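Long-range contacts in ER-derived vesicles protein ERV41 (Saccharomyces cerevisiae, PDB 3ZLC), which travels in COPII-coated vesicles and is needed for efficient delivery of some secretory proteins to the Golgi: residues Gln8-Asp13 against Leu243-Ser248; Tyr192-Pro197 against Asn239-Ser244; Asp165-Ile170 against Thr198-Leu203; Asn172-Thr177 against Asn210-Asn215. All blocks are in the same frame, centred on the assembly; numbering follows the deposited sequence.

Contact 1: Gln8-Asp13 against Leu243-Ser248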
loop_
_atom_site.group_PDB
_atom_site.type_symbol
_atom_site.label_atom_id
_atom_site.label_comp_id
_atom_site.label_asym_id
_atom_site.label_seq_id
_atom_site.Cartn_x
_atom_site.Cartn_y
_atom_site.Cartn_z
ATOM N N GLN A 8 -19.252 -0.046 -20.917
ATOM C CA GLN A 8 -18.030 0.742 -20.789
ATOM C C GLN A 8 -17.152 0.708 -22.041
ATOM O O GLN A 8 -17.001 -0.337 -22.687
ATOM C CB GLN A 8 -17.245 0.391 -19.516
ATOM C CG GLN A 8 -16.618 -0.997 -19.451
ATOM C CD GLN A 8 -15.899 -1.231 -18.117
ATOM O OE1 GLN A 8 -14.894 -1.943 -18.049
ATOM N NE2 GLN A 8 -16.423 -0.623 -17.048
ATOM N N GLN A 9 -16.591 1.871 -22.381
ATOM C CA GLN A 9 -15.845 2.050 -23.625
ATOM C C GLN A 9 -14.477 2.653 -23.358
ATOM O O GLN A 9 -14.322 3.478 -22.453
ATOM C CB GLN A 9 -16.614 2.992 -24.565
ATOM C CG GLN A 9 -17.968 2.481 -25.039
ATOM C CD GLN A 9 -18.700 3.500 -25.905
ATOM O OE1 GLN A 9 -19.080 4.574 -25.434
ATOM N NE2 GLN A 9 -18.883 3.173 -27.178
ATOM N N TYR A 10 -13.486 2.265 -24.154
ATOM C CA TYR A 10 -12.167 2.862 -24.015
ATOM C C TYR A 10 -12.143 4.151 -24.805
ATOM O O TYR A 10 -12.657 4.201 -25.922
ATOM C CB TYR A 10 -11.085 1.904 -24.513
ATOM C CG TYR A 10 -11.047 0.626 -23.716
ATOM C CD1 TYR A 10 -10.820 0.658 -22.347
ATOM C CD2 TYR A 10 -11.251 -0.611 -24.324
ATOM C CE1 TYR A 10 -10.790 -0.508 -21.590
ATOM C CE2 TYR A 10 -11.221 -1.790 -23.577
ATOM C CZ TYR A 10 -10.997 -1.721 -22.205
ATOM O OH TYR A 10 -10.955 -2.885 -21.455
ATOM N N VAL A 11 -11.583 5.209 -24.227
ATOM C CA VAL A 11 -11.416 6.446 -24.987
ATOM C C VAL A 11 -10.051 7.056 -24.727
ATOM O O VAL A 11 -9.352 6.679 -23.778
ATOM C CB VAL A 11 -12.499 7.514 -24.654
ATOM C CG1 VAL A 11 -13.903 6.948 -24.804
ATOM C CG2 VAL A 11 -12.284 8.069 -23.255
ATOM N N VAL A 12 -9.686 8.015 -25.569
ATOM C CA VAL A 12 -8.453 8.763 -25.388
ATOM C C VAL A 12 -8.475 9.565 -24.096
ATOM O O VAL A 12 -9.387 10.369 -23.861
ATOM C CB VAL A 12 -8.188 9.696 -26.579
ATOM C CG1 VAL A 12 -7.216 10.802 -26.197
ATOM C CG2 VAL A 12 -7.660 8.891 -27.758
ATOM N N ASP A 13 -7.470 9.330 -23.255
ATOM C CA ASP A 13 -7.273 10.134 -22.058
ATOM C C ASP A 13 -6.891 11.559 -22.465
ATOM O O ASP A 13 -5.718 11.942 -22.415
ATOM C CB ASP A 13 -6.195 9.511 -21.158
ATOM C CG ASP A 13 -6.164 10.118 -19.757
ATOM O OD1 ASP A 13 -7.134 10.820 -19.375
ATOM O OD2 ASP A 13 -5.170 9.877 -19.029
ATOM N N LEU A 243 -5.143 5.921 -21.526
ATOM C CA LEU A 243 -6.528 5.799 -21.975
ATOM C C LEU A 243 -7.470 6.009 -20.791
ATOM O O LEU A 243 -7.021 6.105 -19.651
ATOM C CB LEU A 243 -6.780 4.449 -22.660
ATOM C CG LEU A 243 -6.317 3.141 -22.012
ATOM C CD1 LEU A 243 -7.186 2.746 -20.836
ATOM C CD2 LEU A 243 -6.293 2.013 -23.045
ATOM N N SER A 244 -8.764 6.100 -21.080
ATOM C CA SER A 244 -9.793 6.203 -20.051
ATOM C C SER A 244 -10.882 5.200 -20.364
ATOM O O SER A 244 -11.067 4.801 -21.521
ATOM C CB SER A 244 -10.409 7.606 -20.044
ATOM O OG SER A 244 -9.465 8.564 -19.621
ATOM N N ILE A 245 -11.610 4.791 -19.339
ATOM C CA ILE A 245 -12.796 3.991 -19.571
ATOM C C ILE A 245 -14.010 4.862 -19.287
ATOM O O ILE A 245 -14.151 5.411 -18.183
ATOM C CB ILE A 245 -12.819 2.763 -18.667
ATOM C CG1 ILE A 245 -11.609 1.865 -18.947
ATOM C CG2 ILE A 245 -14.120 1.999 -18.854
ATOM C CD1 ILE A 245 -11.344 0.819 -17.830
ATOM N N VAL A 246 -14.882 5.006 -20.281
ATOM C CA VAL A 246 -16.095 5.783 -20.089
ATOM C C VAL A 246 -17.248 4.844 -19.774
ATOM O O VAL A 246 -17.478 3.856 -20.480
ATOM C CB VAL A 246 -16.417 6.649 -21.327
ATOM C CG1 VAL A 246 -17.806 7.276 -21.207
ATOM C CG2 VAL A 246 -15.362 7.730 -21.489
ATOM N N VAL A 247 -17.962 5.137 -18.695
ATOM C CA VAL A 247 -19.088 4.303 -18.307
ATOM C C VAL A 247 -20.373 5.093 -18.526
ATOM O O VAL A 247 -20.611 6.091 -17.842
ATOM C CB VAL A 247 -18.984 3.847 -16.842
ATOM C CG1 VAL A 247 -20.280 3.201 -16.409
ATOM C CG2 VAL A 247 -17.794 2.888 -16.639
ATOM N N SER A 248 -21.177 4.660 -19.498
ATOM C CA SER A 248 -22.464 5.291 -19.793
ATOM C C SER A 248 -23.605 4.365 -19.391
ATOM O O SER A 248 -23.368 3.235 -18.966
ATOM C CB SER A 248 -22.580 5.634 -21.281
ATOM O OG SER A 248 -21.583 6.559 -21.682
#

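Contact 2: Tyr192-Pro197 against Asn239-Ser244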
loop_
_atom_site.group_PDB
_atom_site.type_symbol
_atom_site.label_atom_id
_atom_site.label_comp_id
_atom_site.label_asym_id
_atom_site.label_seq_id
_atom_site.Cartn_x
_atom_site.Cartn_y
_atom_site.Cartn_z
ATOM N N TYR A 192 3.370 -3.643 -8.611
ATOM C CA TYR A 192 3.327 -2.820 -9.823
ATOM C C TYR A 192 1.893 -2.556 -10.221
ATOM O O TYR A 192 1.210 -3.445 -10.743
ATOM C CB TYR A 192 4.030 -3.530 -10.974
ATOM C CG TYR A 192 5.521 -3.633 -10.785
ATOM C CD1 TYR A 192 6.081 -4.705 -10.100
ATOM C CD2 TYR A 192 6.375 -2.652 -11.291
ATOM C CE1 TYR A 192 7.458 -4.801 -9.921
ATOM C CE2 TYR A 192 7.752 -2.745 -11.122
ATOM C CZ TYR A 192 8.279 -3.817 -10.434
ATOM O OH TYR A 192 9.637 -3.907 -10.253
ATOM N N THR A 193 1.444 -1.326 -10.004
ATOM C CA THR A 193 0.035 -0.991 -10.223
ATOM C C THR A 193 -0.105 -0.147 -11.476
ATOM O O THR A 193 0.674 0.793 -11.687
ATOM C CB THR A 193 -0.562 -0.215 -9.031
ATOM O OG1 THR A 193 0.121 1.043 -8.869
ATOM C CG2 THR A 193 -0.474 -1.054 -7.752
ATOM N N SER A 194 -1.080 -0.482 -12.317
ATOM C CA SER A 194 -1.289 0.269 -13.556
ATOM C C SER A 194 -2.669 0.897 -13.449
ATOM O O SER A 194 -3.687 0.190 -13.345
ATOM C CB SER A 194 -1.210 -0.653 -14.771
ATOM O OG SER A 194 -1.331 0.082 -15.991
ATOM N N VAL A 195 -2.702 2.226 -13.481
ATOM C CA VAL A 195 -3.868 2.994 -13.069
ATOM C C VAL A 195 -4.621 3.528 -14.287
ATOM O O VAL A 195 -4.024 4.125 -15.191
ATOM C CB VAL A 195 -3.423 4.163 -12.140
ATOM C CG1 VAL A 195 -4.628 4.935 -11.595
ATOM C CG2 VAL A 195 -2.594 3.617 -10.970
ATOM N N VAL A 196 -5.932 3.309 -14.307
ATOM C CA VAL A 196 -6.769 3.740 -15.425
ATOM C C VAL A 196 -7.781 4.738 -14.913
ATOM O O VAL A 196 -8.529 4.420 -13.981
ATOM C CB VAL A 196 -7.542 2.554 -16.011
ATOM C CG1 VAL A 196 -8.375 2.996 -17.231
ATOM C CG2 VAL A 196 -6.594 1.464 -16.400
ATOM N N PRO A 197 -7.805 5.962 -15.497
ATOM C CA PRO A 197 -8.813 6.929 -15.062
ATOM C C PRO A 197 -10.153 6.557 -15.680
ATOM O O PRO A 197 -10.203 6.084 -16.819
ATOM C CB PRO A 197 -8.312 8.255 -15.659
ATOM C CG PRO A 197 -7.592 7.833 -16.937
ATOM C CD PRO A 197 -6.919 6.509 -16.549
ATOM N N ASN A 239 2.060 3.466 -12.479
ATOM C CA ASN A 239 2.075 4.214 -13.725
ATOM C C ASN A 239 0.636 4.434 -14.165
ATOM O O ASN A 239 -0.274 3.716 -13.728
ATOM C CB ASN A 239 2.854 3.480 -14.809
ATOM C CG ASN A 239 3.425 4.430 -15.831
ATOM O OD1 ASN A 239 2.944 5.569 -15.969
ATOM N ND2 ASN A 239 4.459 3.989 -16.547
ATOM N N PHE A 240 0.432 5.414 -15.034
ATOM C CA PHE A 240 -0.920 5.819 -15.407
ATOM C C PHE A 240 -1.129 5.607 -16.891
ATOM O O PHE A 240 -0.370 6.114 -17.717
ATOM C CB PHE A 240 -1.150 7.283 -14.996
ATOM C CG PHE A 240 -0.932 7.512 -13.516
ATOM C CD1 PHE A 240 -1.965 7.320 -12.615
ATOM C CD2 PHE A 240 0.331 7.868 -13.029
ATOM C CE1 PHE A 240 -1.762 7.504 -11.240
ATOM C CE2 PHE A 240 0.545 8.045 -11.653
ATOM C CZ PHE A 240 -0.506 7.866 -10.763
ATOM N N GLU A 241 -2.151 4.828 -17.226
ATOM C CA GLU A 241 -2.404 4.476 -18.617
ATOM C C GLU A 241 -2.920 5.676 -19.391
ATOM O O GLU A 241 -3.681 6.484 -18.840
ATOM C CB GLU A 241 -3.415 3.330 -18.677
ATOM C CG GLU A 241 -2.946 2.106 -17.888
ATOM C CD GLU A 241 -3.784 0.882 -18.168
ATOM O OE1 GLU A 241 -4.681 0.993 -19.029
ATOM O OE2 GLU A 241 -3.544 -0.187 -17.545
ATOM N N PRO A 242 -2.519 5.786 -20.673
ATOM C CA PRO A 242 -2.905 6.897 -21.547
ATOM C C PRO A 242 -4.297 6.733 -22.147
ATOM O O PRO A 242 -4.584 7.342 -23.181
ATOM C CB PRO A 242 -1.865 6.825 -22.673
ATOM C CG PRO A 242 -1.527 5.368 -22.777
ATOM C CD PRO A 242 -1.523 4.904 -21.315
ATOM N N LEU A 243 -5.143 5.921 -21.526
ATOM C CA LEU A 243 -6.528 5.799 -21.975
ATOM C C LEU A 243 -7.470 6.009 -20.791
ATOM O O LEU A 243 -7.021 6.105 -19.651
ATOM C CB LEU A 243 -6.780 4.449 -22.660
ATOM C CG LEU A 243 -6.317 3.141 -22.012
ATOM C CD1 LEU A 243 -7.186 2.746 -20.836
ATOM C CD2 LEU A 243 -6.293 2.013 -23.045
ATOM N N SER A 244 -8.764 6.100 -21.080
ATOM C CA SER A 244 -9.793 6.203 -20.051
ATOM C C SER A 244 -10.882 5.200 -20.364
ATOM O O SER A 244 -11.067 4.801 -21.521
ATOM C CB SER A 244 -10.409 7.606 -20.044
ATOM O OG SER A 244 -9.465 8.564 -19.621
HETATM O O HOH W 1 -4.768 -1.422 -15.488
#

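Contact 3: Asp165-Ile170 against Thr198-Leu203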
loop_
_atom_site.group_PDB
_atom_site.type_symbol
_atom_site.label_atom_id
_atom_site.label_comp_id
_atom_site.label_asym_id
_atom_site.label_seq_id
_atom_site.Cartn_x
_atom_site.Cartn_y
_atom_site.Cartn_z
ATOM N N ASP A 165 -10.408 9.842 -5.960
ATOM C CA ASP A 165 -11.551 9.927 -5.061
ATOM C C ASP A 165 -12.231 8.559 -4.895
ATOM O O ASP A 165 -12.439 7.836 -5.866
ATOM C CB ASP A 165 -12.570 10.912 -5.635
ATOM C CG ASP A 165 -12.039 12.333 -5.682
ATOM O OD1 ASP A 165 -11.249 12.693 -4.794
ATOM O OD2 ASP A 165 -12.401 13.078 -6.614
ATOM N N PHE A 166 -12.605 8.209 -3.675
ATOM C CA PHE A 166 -13.292 6.939 -3.482
ATOM C C PHE A 166 -14.657 7.031 -4.166
ATOM O O PHE A 166 -15.226 8.121 -4.299
ATOM C CB PHE A 166 -13.418 6.594 -1.998
ATOM C CG PHE A 166 -13.112 5.145 -1.687
ATOM C CD1 PHE A 166 -11.806 4.654 -1.789
ATOM C CD2 PHE A 166 -14.128 4.272 -1.300
ATOM C CE1 PHE A 166 -11.517 3.316 -1.512
ATOM C CE2 PHE A 166 -13.849 2.937 -1.005
ATOM C CZ PHE A 166 -12.538 2.456 -1.119
ATOM N N TYR A 167 -15.160 5.911 -4.677
ATOM C CA TYR A 167 -16.457 5.943 -5.363
ATOM C C TYR A 167 -17.170 4.625 -5.076
ATOM O O TYR A 167 -16.515 3.654 -4.684
ATOM C CB TYR A 167 -16.276 6.210 -6.868
ATOM C CG TYR A 167 -15.371 5.235 -7.575
ATOM C CD1 TYR A 167 -13.987 5.358 -7.502
ATOM C CD2 TYR A 167 -15.901 4.202 -8.342
ATOM C CE1 TYR A 167 -13.146 4.460 -8.166
ATOM C CE2 TYR A 167 -15.070 3.300 -9.002
ATOM C CZ TYR A 167 -13.698 3.444 -8.913
ATOM O OH TYR A 167 -12.875 2.553 -9.568
ATOM N N PRO A 168 -18.503 4.589 -5.248
ATOM C CA PRO A 168 -19.262 3.430 -4.750
ATOM C C PRO A 168 -18.933 2.116 -5.462
ATOM O O PRO A 168 -19.154 1.041 -4.896
ATOM C CB PRO A 168 -20.717 3.823 -5.031
ATOM C CG PRO A 168 -20.698 5.314 -5.019
ATOM C CD PRO A 168 -19.396 5.696 -5.647
ATOM N N TYR A 169 -18.402 2.199 -6.677
ATOM C CA TYR A 169 -18.158 1.004 -7.492
ATOM C C TYR A 169 -16.738 0.490 -7.343
ATOM O O TYR A 169 -16.362 -0.502 -7.982
ATOM C CB TYR A 169 -18.373 1.332 -8.972
ATOM C CG TYR A 169 -19.517 2.287 -9.231
ATOM C CD1 TYR A 169 -20.767 2.079 -8.660
ATOM C CD2 TYR A 169 -19.342 3.407 -10.040
ATOM C CE1 TYR A 169 -21.831 2.967 -8.898
ATOM C CE2 TYR A 169 -20.398 4.296 -10.285
ATOM C CZ TYR A 169 -21.632 4.067 -9.707
ATOM O OH TYR A 169 -22.680 4.931 -9.964
ATOM N N ILE A 170 -15.949 1.164 -6.513
ATOM C CA ILE A 170 -14.513 0.894 -6.438
ATOM C C ILE A 170 -14.211 -0.545 -6.001
ATOM O O ILE A 170 -14.933 -1.142 -5.206
ATOM C CB ILE A 170 -13.785 1.931 -5.540
ATOM C CG1 ILE A 170 -12.284 1.981 -5.840
ATOM C CG2 ILE A 170 -14.047 1.677 -4.073
ATOM C CD1 ILE A 170 -11.610 3.230 -5.219
ATOM N N THR A 198 -11.239 6.756 -14.945
ATOM C CA THR A 198 -12.545 6.384 -15.482
ATOM C C THR A 198 -13.542 7.531 -15.387
ATOM O O THR A 198 -13.480 8.357 -14.477
ATOM C CB THR A 198 -13.113 5.173 -14.750
ATOM O OG1 THR A 198 -13.107 5.433 -13.337
ATOM C CG2 THR A 198 -12.282 3.938 -15.051
ATOM N N LEU A 199 -14.453 7.592 -16.340
ATOM C CA LEU A 199 -15.527 8.562 -16.249
ATOM C C LEU A 199 -16.832 7.800 -16.098
ATOM O O LEU A 199 -17.285 7.138 -17.033
ATOM C CB LEU A 199 -15.551 9.481 -17.481
ATOM C CG LEU A 199 -16.778 10.404 -17.628
ATOM C CD1 LEU A 199 -17.155 11.029 -16.307
ATOM C CD2 LEU A 199 -16.537 11.499 -18.659
ATOM N N PHE A 200 -17.420 7.860 -14.906
ATOM C CA PHE A 200 -18.744 7.283 -14.704
ATOM C C PHE A 200 -19.735 8.411 -14.880
ATOM O O PHE A 200 -19.806 9.306 -14.034
ATOM C CB PHE A 200 -18.900 6.718 -13.292
ATOM C CG PHE A 200 -18.007 5.547 -12.999
ATOM C CD1 PHE A 200 -18.388 4.253 -13.354
ATOM C CD2 PHE A 200 -16.798 5.734 -12.351
ATOM C CE1 PHE A 200 -17.560 3.169 -13.077
ATOM C CE2 PHE A 200 -15.963 4.650 -12.067
ATOM C CZ PHE A 200 -16.349 3.367 -12.435
ATOM N N LYS A 201 -20.513 8.376 -15.959
ATOM C CA LYS A 201 -21.485 9.442 -16.199
ATOM C C LYS A 201 -22.522 9.555 -15.076
ATOM O O LYS A 201 -23.130 10.611 -14.889
ATOM C CB LYS A 201 -22.152 9.261 -17.568
ATOM C CG LYS A 201 -21.240 9.621 -18.734
ATOM C CD LYS A 201 -21.916 9.372 -20.074
ATOM C CE LYS A 201 -20.998 9.761 -21.226
ATOM N NZ LYS A 201 -21.554 9.352 -22.548
ATOM N N LYS A 202 -22.708 8.472 -14.321
ATOM C CA LYS A 202 -23.606 8.485 -13.161
ATOM C C LYS A 202 -23.027 9.274 -11.980
ATOM O O LYS A 202 -23.744 9.602 -11.035
ATOM C CB LYS A 202 -23.928 7.055 -12.717
ATOM C CG LYS A 202 -25.164 6.451 -13.377
ATOM C CD LYS A 202 -25.518 5.112 -12.732
ATOM C CE LYS A 202 -27.030 4.917 -12.633
ATOM N NZ LYS A 202 -27.593 4.023 -13.680
ATOM N N LEU A 203 -21.733 9.579 -12.045
ATOM C CA LEU A 203 -21.037 10.263 -10.956
ATOM C C LEU A 203 -20.573 11.679 -11.340
ATOM O O LEU A 203 -20.480 12.573 -10.488
ATOM C CB LEU A 203 -19.835 9.428 -10.498
ATOM C CG LEU A 203 -20.169 8.071 -9.879
ATOM C CD1 LEU A 203 -18.907 7.383 -9.382
ATOM C CD2 LEU A 203 -21.174 8.221 -8.746
HETATM O O HOH W 2 -12.943 3.114 -12.018
#

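Contact 4: Asn172-Thr177 against Asn210-Asn215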
loop_
_atom_site.group_PDB
_atom_site.type_symbol
_atom_site.label_atom_id
_atom_site.label_comp_id
_atom_site.label_asym_id
_atom_site.label_seq_id
_atom_site.Cartn_x
_atom_site.Cartn_y
_atom_site.Cartn_z
ATOM N N ASN A 172 -10.469 -2.181 -5.440
ATOM C CA ASN A 172 -9.018 -2.090 -5.589
ATOM C C ASN A 172 -8.386 -3.449 -5.313
ATOM O O ASN A 172 -8.689 -4.077 -4.293
ATOM C CB ASN A 172 -8.454 -1.061 -4.588
ATOM C CG ASN A 172 -9.036 0.323 -4.791
ATOM O OD1 ASN A 172 -8.921 0.896 -5.890
ATOM N ND2 ASN A 172 -9.694 0.862 -3.753
ATOM N N PRO A 173 -7.502 -3.912 -6.205
ATOM C CA PRO A 173 -6.958 -5.256 -5.974
ATOM C C PRO A 173 -6.246 -5.411 -4.623
ATOM O O PRO A 173 -6.313 -6.500 -4.039
ATOM C CB PRO A 173 -5.933 -5.421 -7.093
ATOM C CG PRO A 173 -6.354 -4.428 -8.178
ATOM C CD PRO A 173 -7.076 -3.313 -7.488
ATOM N N LEU A 174 -5.564 -4.371 -4.138
ATOM C CA LEU A 174 -4.798 -4.537 -2.888
ATOM C C LEU A 174 -5.601 -4.318 -1.610
ATOM O O LEU A 174 -5.119 -4.659 -0.530
ATOM C CB LEU A 174 -3.531 -3.668 -2.877
ATOM C CG LEU A 174 -2.608 -3.962 -4.061
ATOM C CD1 LEU A 174 -1.383 -3.054 -3.981
ATOM C CD2 LEU A 174 -2.213 -5.444 -4.111
ATOM N N ASP A 175 -6.825 -3.791 -1.710
ATOM C CA ASP A 175 -7.653 -3.579 -0.510
ATOM C C ASP A 175 -7.934 -4.885 0.203
ATOM O O ASP A 175 -8.253 -5.891 -0.443
ATOM C CB ASP A 175 -9.025 -2.959 -0.861
ATOM C CG ASP A 175 -8.942 -1.481 -1.172
ATOM O OD1 ASP A 175 -7.826 -0.935 -1.179
ATOM O OD2 ASP A 175 -9.998 -0.873 -1.456
ATOM N N ASN A 176 -7.860 -4.858 1.533
ATOM C CA ASN A 176 -8.154 -6.035 2.345
ATOM C C ASN A 176 -7.310 -7.262 1.945
ATOM O O ASN A 176 -7.822 -8.362 1.775
ATOM C CB ASN A 176 -9.656 -6.361 2.299
ATOM C CG ASN A 176 -10.525 -5.151 2.631
ATOM O OD1 ASN A 176 -11.281 -4.672 1.787
ATOM N ND2 ASN A 176 -10.405 -4.644 3.857
ATOM N N THR A 177 -6.005 -7.060 1.823
ATOM C CA THR A 177 -5.087 -8.158 1.543
ATOM C C THR A 177 -3.963 -8.083 2.558
ATOM O O THR A 177 -3.768 -7.047 3.182
ATOM C CB THR A 177 -4.468 -8.044 0.142
ATOM O OG1 THR A 177 -3.702 -6.843 0.067
ATOM C CG2 THR A 177 -5.555 -8.028 -0.935
ATOM N N ASN A 210 -10.541 6.359 -10.453
ATOM C CA ASN A 210 -9.518 5.535 -11.099
ATOM C C ASN A 210 -9.656 4.116 -10.611
ATOM O O ASN A 210 -10.076 3.876 -9.465
ATOM C CB ASN A 210 -8.107 6.015 -10.725
ATOM C CG ASN A 210 -7.863 7.456 -11.097
ATOM O OD1 ASN A 210 -7.338 7.747 -12.171
ATOM N ND2 ASN A 210 -8.233 8.371 -10.210
ATOM N N GLN A 211 -9.277 3.175 -11.465
ATOM C CA GLN A 211 -9.145 1.791 -11.039
ATOM C C GLN A 211 -7.767 1.289 -11.468
ATOM O O GLN A 211 -7.123 1.876 -12.357
ATOM C CB GLN A 211 -10.269 0.950 -11.665
ATOM C CG GLN A 211 -10.300 0.962 -13.211
ATOM C CD GLN A 211 -11.613 0.414 -13.735
ATOM O OE1 GLN A 211 -12.678 0.970 -13.451
ATOM N NE2 GLN A 211 -11.553 -0.694 -14.479
ATOM N N TYR A 212 -7.284 0.234 -10.828
ATOM C CA TYR A 212 -5.974 -0.281 -11.209
ATOM C C TYR A 212 -5.922 -1.791 -11.237
ATOM O O TYR A 212 -6.747 -2.483 -10.598
ATOM C CB TYR A 212 -4.852 0.291 -10.321
ATOM C CG TYR A 212 -4.883 -0.125 -8.858
ATOM C CD1 TYR A 212 -5.682 0.547 -7.940
ATOM C CD2 TYR A 212 -4.057 -1.153 -8.389
ATOM C CE1 TYR A 212 -5.686 0.192 -6.581
ATOM C CE2 TYR A 212 -4.055 -1.518 -7.039
ATOM C CZ TYR A 212 -4.851 -0.841 -6.151
ATOM O OH TYR A 212 -4.850 -1.225 -4.827
ATOM N N SER A 213 -4.962 -2.289 -12.014
ATOM C CA SER A 213 -4.598 -3.693 -12.005
ATOM C C SER A 213 -3.210 -3.752 -11.414
ATOM O O SER A 213 -2.563 -2.713 -11.236
ATOM C CB SER A 213 -4.597 -4.284 -13.414
ATOM O OG SER A 213 -3.662 -3.634 -14.279
ATOM N N VAL A 214 -2.743 -4.953 -11.102
ATOM C CA VAL A 214 -1.488 -5.075 -10.361
ATOM C C VAL A 214 -0.830 -6.397 -10.680
ATOM O O VAL A 214 -1.507 -7.390 -11.000
ATOM C CB VAL A 214 -1.733 -4.899 -8.828
ATOM C CG1 VAL A 214 -2.727 -5.918 -8.332
ATOM C CG2 VAL A 214 -0.421 -5.001 -8.034
ATOM N N ASN A 215 0.498 -6.392 -10.683
ATOM C CA ASN A 215 1.253 -7.642 -10.648
ATOM C C ASN A 215 2.265 -7.515 -9.497
ATOM O O ASN A 215 2.631 -6.385 -9.118
ATOM C CB ASN A 215 1.838 -8.041 -12.027
ATOM C CG ASN A 215 2.808 -7.013 -12.604
ATOM O OD1 ASN A 215 3.950 -6.902 -12.153
ATOM N ND2 ASN A 215 2.373 -6.291 -13.636
HETATM O O HOH W 3 -9.007 -0.154 -8.343
HETATM O O HOH W 4 -8.054 3.329 -7.196
#

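Contact 1: Gln8-Asp13 against Leu243-Ser248
Val11 and Val246 cross at about a right angle, and CG2 of Val11 lies 3.6 Å from CG2 of Val246 and 3.7 Å from CB of Ser244. On the opposite face of the pair Tyr10 runs beside Ile245, both pointing the same way, with Tyr10 CE1 3.6 Å from Ile245 CG1. The second branch of Ile245, CG2, stands anti to the backbone N and meets Gln8, whose CB is 3.6 Å away; the extended glutamine chain continues past this methyl to bring NE2 near Val247 CG2. Beta-branched residues such as Val11, Ile245 and Val246 suit this extended backbone, which is tied at two hydrogen-bonded pairs: Val246 N reaches Gln9 O at 2.7 Å and Ser244 N reaches Val11 O at 2.8 Å, each bond with its reciprocal partner. Further out, the other edge of 243-247 bonds to strand 188-200, and Ile245 rests on Val196. The result is an antiparallel beta ladder that sets the N-terminal strand of the lumenal domain beside its C-terminal one.

Contact 2: Tyr192-Pro197 against Asn239-Ser244
Glu241 OE2 is gripped twice: Ser194 OG donates to its anti lone pair at 2.7 Å, and a water that also donates to Ser194 O binds OE2 at the same length. This carboxylate fastens the end of a short parallel beta ladder, in which Ser194 pairs with Asn239 and Val195 with Phe240, just where segment 239-244 leaves its strand at Glu241 and Pro242. CG of Glu241 lies anti to the carbonyl carbon (chi1 -57°), and the chain beyond it is extended, a length that suits glutamate to this span; the other oxygen, OE1, touches Val196 CG2 at 3.3 Å. An alanine here would probably leave the Ser194 hydroxyl and the water without their shared acceptor and open a gap beside Val196 CG2. The backbone bond from Glu241 N to Val195 O, 2.9 Å, does not depend on that side chain. On the other face Val195 and Phe240 run side by side, with Val195 CB 3.5 Å from Phe240 CD1. In the same sheet strand 209-219 pairs with the other edge of 188-200; on the ladder side Thr193 OG1 bonds to Lys237 O of strand 233-240. Proline has no N-H to offer strand 243-247, which resumes the parallel pairing beyond the break, and Pro197 instead presents its ring: CD lies 3.1 Å from Leu243 O, and CG lies 3.4 Å from Ser244 OG.

Contact 3: Asp165-Ile170 against Thr198-Leu203
Phe200 carries Tyr169 over one face of its ring, CD2 of the tyrosine lying 3.5 Å from Phe200 CE1 and offset toward the rim. The two side chains slide past each other in opposite directions, with planes 59° apart. Tyr167 meets the same phenylalanine obliquely, its CE2 3.5 Å from Phe200 CE2. Its CG sits between the backbone N and the carbonyl carbon (chi1 56°), and the centre of one ring face is filled by Ile170 CB, from the far end of the type I turn that Tyr167 begins. Leu203 CD1 comes within 3.5 Å of Tyr169 CE2 and 3.8 Å of Tyr167 CB, one methyl that touches both tyrosines, the ring of one and the CB of the other. The Tyr167 hydroxyl bonds to Asn210 O and, through a water, to Thr198 OG1. An alanine in place of Phe200 would probably open a gap beside both tyrosines and set the Tyr169 ring freer to turn. Together the three rings form an aromatic cluster joining the 165-170 loop to the end of strand 188-200.

Contact 4: Asn172-Thr177 against Asn210-Asn215
Pro173 lies over one face of the Tyr212 ring, its CD 3.6 Å from the ring centroid and 14° off the normal, a CH-pi contact. The proline belongs to a type I beta turn, Asn172 to Asp175, that packs on strand 209-219; the Pro173 ring holds phi near -58°, which suits the turn's second position. Among apolar contacts, Pro173 CB presses tightly on Val214 CG1 at 3.5 Å, and Leu174 CG comes to the edge of the tyrosine ring.

The direct polar link across the contact is long: Leu174 N to Tyr212 OH, 3.3 Å. That hydroxyl also bonds to Phe161 O, while Phe163 meets the ring edge-to-face, so the tyrosine is held by the neighbouring strand 156-163 as well. Within the turn, Asn172 ND2 donates in its amide plane to Asp175 OD2 at 2.9 Å, meeting the carboxylate from above its plane; Asp175 OD1 takes Phe161 N.

This bond fixes the rotation of the Asn172 amide and turns OD1 to the strand, where waters complete the contact. One is bound by Tyr212 N at 3.0 Å and lies beside Asn172 OD1; the other donates to Asn172 OD1 at 2.9 Å and to Asn210 O at 3.1 Å.

How the contacts relate
From the N terminus, strand 8-12 closes the longest loop: contact 1 joins it to 243-247 at the chain's end, and contacts 3 and 4 nest wholly inside. Contact 3 runs from the 165-170 loop to 198-203, and contact 4, starting a few residues later, reaches on to 210-215, so the two cross. Contact 2 begins at 192-197, inside both, and ends at 239-244, crossing each; it shares Leu243 and Ser244 with contact 1. Strand 188-200 serves contacts 2 and 3 and pairs with 243-247 and 209-219, so one mixed sheet connects all four, while contacts 3 and 4 bring to it the loop that follows strand 156-163 of the second sheet.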